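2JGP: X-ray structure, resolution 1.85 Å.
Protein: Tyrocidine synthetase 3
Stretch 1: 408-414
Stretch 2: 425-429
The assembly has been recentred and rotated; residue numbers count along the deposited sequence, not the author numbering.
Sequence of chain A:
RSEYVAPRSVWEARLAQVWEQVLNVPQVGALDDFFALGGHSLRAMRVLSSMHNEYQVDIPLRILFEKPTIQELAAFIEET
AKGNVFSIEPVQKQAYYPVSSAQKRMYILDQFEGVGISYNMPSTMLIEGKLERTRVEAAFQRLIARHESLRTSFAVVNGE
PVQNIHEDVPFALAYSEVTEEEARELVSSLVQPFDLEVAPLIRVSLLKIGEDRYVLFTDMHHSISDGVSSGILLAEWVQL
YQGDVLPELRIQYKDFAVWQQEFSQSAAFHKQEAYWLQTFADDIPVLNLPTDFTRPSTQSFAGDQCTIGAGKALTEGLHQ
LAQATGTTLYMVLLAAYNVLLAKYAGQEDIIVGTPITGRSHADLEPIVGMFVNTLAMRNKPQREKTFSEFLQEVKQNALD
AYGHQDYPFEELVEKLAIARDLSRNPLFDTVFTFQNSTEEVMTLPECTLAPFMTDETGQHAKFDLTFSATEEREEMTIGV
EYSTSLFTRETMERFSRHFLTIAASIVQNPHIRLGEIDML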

# COMPACT_ATOMS: atom_id res chain seq x y z
N PRO A 408 -11.02 5.37 5.00
CA PRO A 408 -11.11 4.54 3.80
C PRO A 408 -11.29 5.34 2.51
O PRO A 408 -12.12 6.25 2.45
N PHE A 409 -10.51 5.00 1.48
CA PHE A 409 -10.64 5.63 0.17
C PHE A 409 -12.08 5.51 -0.35
O PHE A 409 -12.57 6.41 -1.02
N GLU A 410 -12.75 4.41 0.00
CA GLU A 410 -14.16 4.17 -0.37
C GLU A 410 -15.10 5.25 0.16
O GLU A 410 -16.04 5.64 -0.52
N GLU A 411 -14.85 5.69 1.40
CA GLU A 411 -15.65 6.75 2.01
C GLU A 411 -15.41 8.10 1.34
O GLU A 411 -16.36 8.86 1.12
N LEU A 412 -14.15 8.39 1.02
CA LEU A 412 -13.79 9.65 0.38
C LEU A 412 -14.49 9.82 -0.96
O LEU A 412 -15.05 10.88 -1.24
N VAL A 413 -14.45 8.78 -1.78
CA VAL A 413 -15.07 8.82 -3.11
C VAL A 413 -16.56 9.13 -3.03
O VAL A 413 -17.07 9.97 -3.78
N GLU A 414 -17.26 8.46 -2.12
CA GLU A 414 -18.69 8.66 -1.94
C GLU A 414 -19.00 10.02 -1.30
O GLU A 414 -19.98 10.67 -1.67
N ASN A 425 -10.60 7.15 -13.67
CA ASN A 425 -10.78 6.73 -12.28
C ASN A 425 -11.03 7.90 -11.35
O ASN A 425 -10.63 9.03 -11.66
N PRO A 426 -11.70 7.66 -10.21
CA PRO A 426 -11.99 8.75 -9.30
C PRO A 426 -10.72 9.33 -8.66
O PRO A 426 -9.81 8.57 -8.27
N LEU A 427 -10.65 10.66 -8.63
CA LEU A 427 -9.59 11.43 -7.98
C LEU A 427 -8.23 11.42 -8.69
O LEU A 427 -7.57 12.46 -8.76
N PHE A 428 -7.78 10.26 -9.18
CA PHE A 428 -6.49 10.17 -9.88
C PHE A 428 -6.51 9.14 -11.01
O PHE A 428 -7.21 8.13 -10.94
N ASP A 429 -5.74 9.42 -12.05
CA ASP A 429 -5.62 8.54 -13.22
C ASP A 429 -4.22 7.95 -13.38
O ASP A 429 -3.93 7.28 -14.37

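The helix that begins at F409 rests against the irregular segment 425–429 through a small, largely apolar contact that buries 234 Å² in total. No hydrogen bond crosses between the two stretches, and the contact is made mainly by side-chain packing. On the helix the contact is made by F409, L412 and V413, spaced so that they share one side of the first turns, while E410, E411 and E414 stay out of reach of the loop.

F409 makes the most extensive contribution. Its CA-to-CB bond points toward the loop, and a t rotamer (chi1 -173°, chi2 75°) carries the ring onward in that direction, so that its far end reaches three consecutive loop residues. CZ of F409 lies 4.0 Å from the backbone O of P426, which sits at the ring edge, near its plane. CE1 of F409 approaches CD1 of L427 at 3.8 Å, and CZ of F409 comes within 3.5 Å of CE2 of F428. The two aromatic rings meet obliquely, with centroids 5.5 Å apart and planes inclined at 50°.

F428 reaches this position indirectly. Its CA-to-CB bond points sideways, but with chi1 at 52° (p) and chi2 at 85° the end of the ring comes nearer to the helix and meets F409.

L427 points toward the helix and adopts the m,t conformation (chi1 -78°, chi2 178°). This lets CD1 touch two helix residues about one turn apart: besides its contact with F409, CD1 of L427 packs 3.6 Å from CD2 of L412. The buried L412 also points toward the loop and is extended in a t,p rotamer (chi1 180°, chi2 55°). The backbone of L427 has a positive phi (72/-42), and the turn here is accompanied by a weak hydrogen bond from F428 N to P426 O at 2.8 Å.

V413 and P426 have the closest CA atoms across the stretches, 6.9 Å apart. The V413 CA-to-CB bond points sideways, yet its t rotamer (chi1 165°) directs CG2 of V413 to within 4.1 Å of CB of P426, whose ring has a C-gamma endo pucker.

N425 and D429, which do not touch the helix, are tied to each other. N425 N donates to OD1 of D429 at 2.8 Å with a nearly linear angle of 174°, a link that spans the segment bearing P426, L427 and F428. Both N425 and D429 have chi1 of -73° (m), and N425 ND2 is hydrogen-bonded elsewhere in the structure.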

# COMPACT_ATOMS: atom_id res chain seq x y z
CB PRO A 408 -12.35 3.68 4.06
CG PRO A 408 -12.48 3.63 5.53
CD PRO A 408 -12.00 4.96 6.02
CB PHE A 409 -9.66 5.03 -0.84
CG PHE A 409 -9.62 5.75 -2.15
CD1 PHE A 409 -8.99 6.98 -2.27
CD2 PHE A 409 -10.25 5.23 -3.27
CE1 PHE A 409 -8.97 7.67 -3.47
CE2 PHE A 409 -10.23 5.91 -4.49
CZ PHE A 409 -9.60 7.13 -4.59
CB GLU A 410 -14.64 2.81 0.15
CG GLU A 410 -13.94 1.59 -0.48
CD GLU A 410 -12.61 1.26 0.17
OE1 GLU A 410 -12.41 1.63 1.34
OE2 GLU A 410 -11.77 0.62 -0.50
CB GLU A 411 -15.35 6.85 3.51
CG GLU A 411 -15.85 5.66 4.32
CD GLU A 411 -17.34 5.46 4.19
OE1 GLU A 411 -18.09 6.47 4.20
OE2 GLU A 411 -17.78 4.30 4.07
CB LEU A 412 -12.27 9.73 0.18
CG LEU A 412 -11.74 11.00 -0.50
CD1 LEU A 412 -12.18 12.25 0.24
CD2 LEU A 412 -10.22 10.93 -0.60
CB VAL A 413 -14.86 7.49 -3.86
CG1 VAL A 413 -15.80 7.39 -5.07
CG2 VAL A 413 -13.40 7.34 -4.29
CB GLU A 414 -19.29 7.54 -1.09
CG GLU A 414 -19.25 6.16 -1.77
CD GLU A 414 -20.15 6.08 -3.00
OE1 GLU A 414 -19.75 5.42 -3.99
OE2 GLU A 414 -21.25 6.67 -2.99
CB ASN A 425 -9.57 5.91 -11.83
CG ASN A 425 -9.55 4.53 -12.44
OD1 ASN A 425 -10.25 3.63 -11.99
ND2 ASN A 425 -8.74 4.36 -13.49
CB PRO A 426 -12.91 8.11 -8.25
CG PRO A 426 -12.67 6.66 -8.33
CD PRO A 426 -12.21 6.36 -9.72
CB LEU A 427 -9.44 11.06 -6.50
CG LEU A 427 -10.49 11.67 -5.56
CD1 LEU A 427 -10.27 11.20 -4.14
CD2 LEU A 427 -10.47 13.20 -5.63
CB PHE A 428 -5.35 9.86 -8.90
CG PHE A 428 -5.61 8.67 -8.01
CD1 PHE A 428 -5.32 7.38 -8.45
CD2 PHE A 428 -6.16 8.84 -6.75
CE1 PHE A 428 -5.57 6.29 -7.63
CE2 PHE A 428 -6.41 7.75 -5.93
CZ PHE A 428 -6.11 6.47 -6.37
CB ASP A 429 -6.02 9.31 -14.47
CG ASP A 429 -7.50 9.54 -14.53
OD1 ASP A 429 -8.25 8.54 -14.47
OD2 ASP A 429 -7.93 10.71 -14.60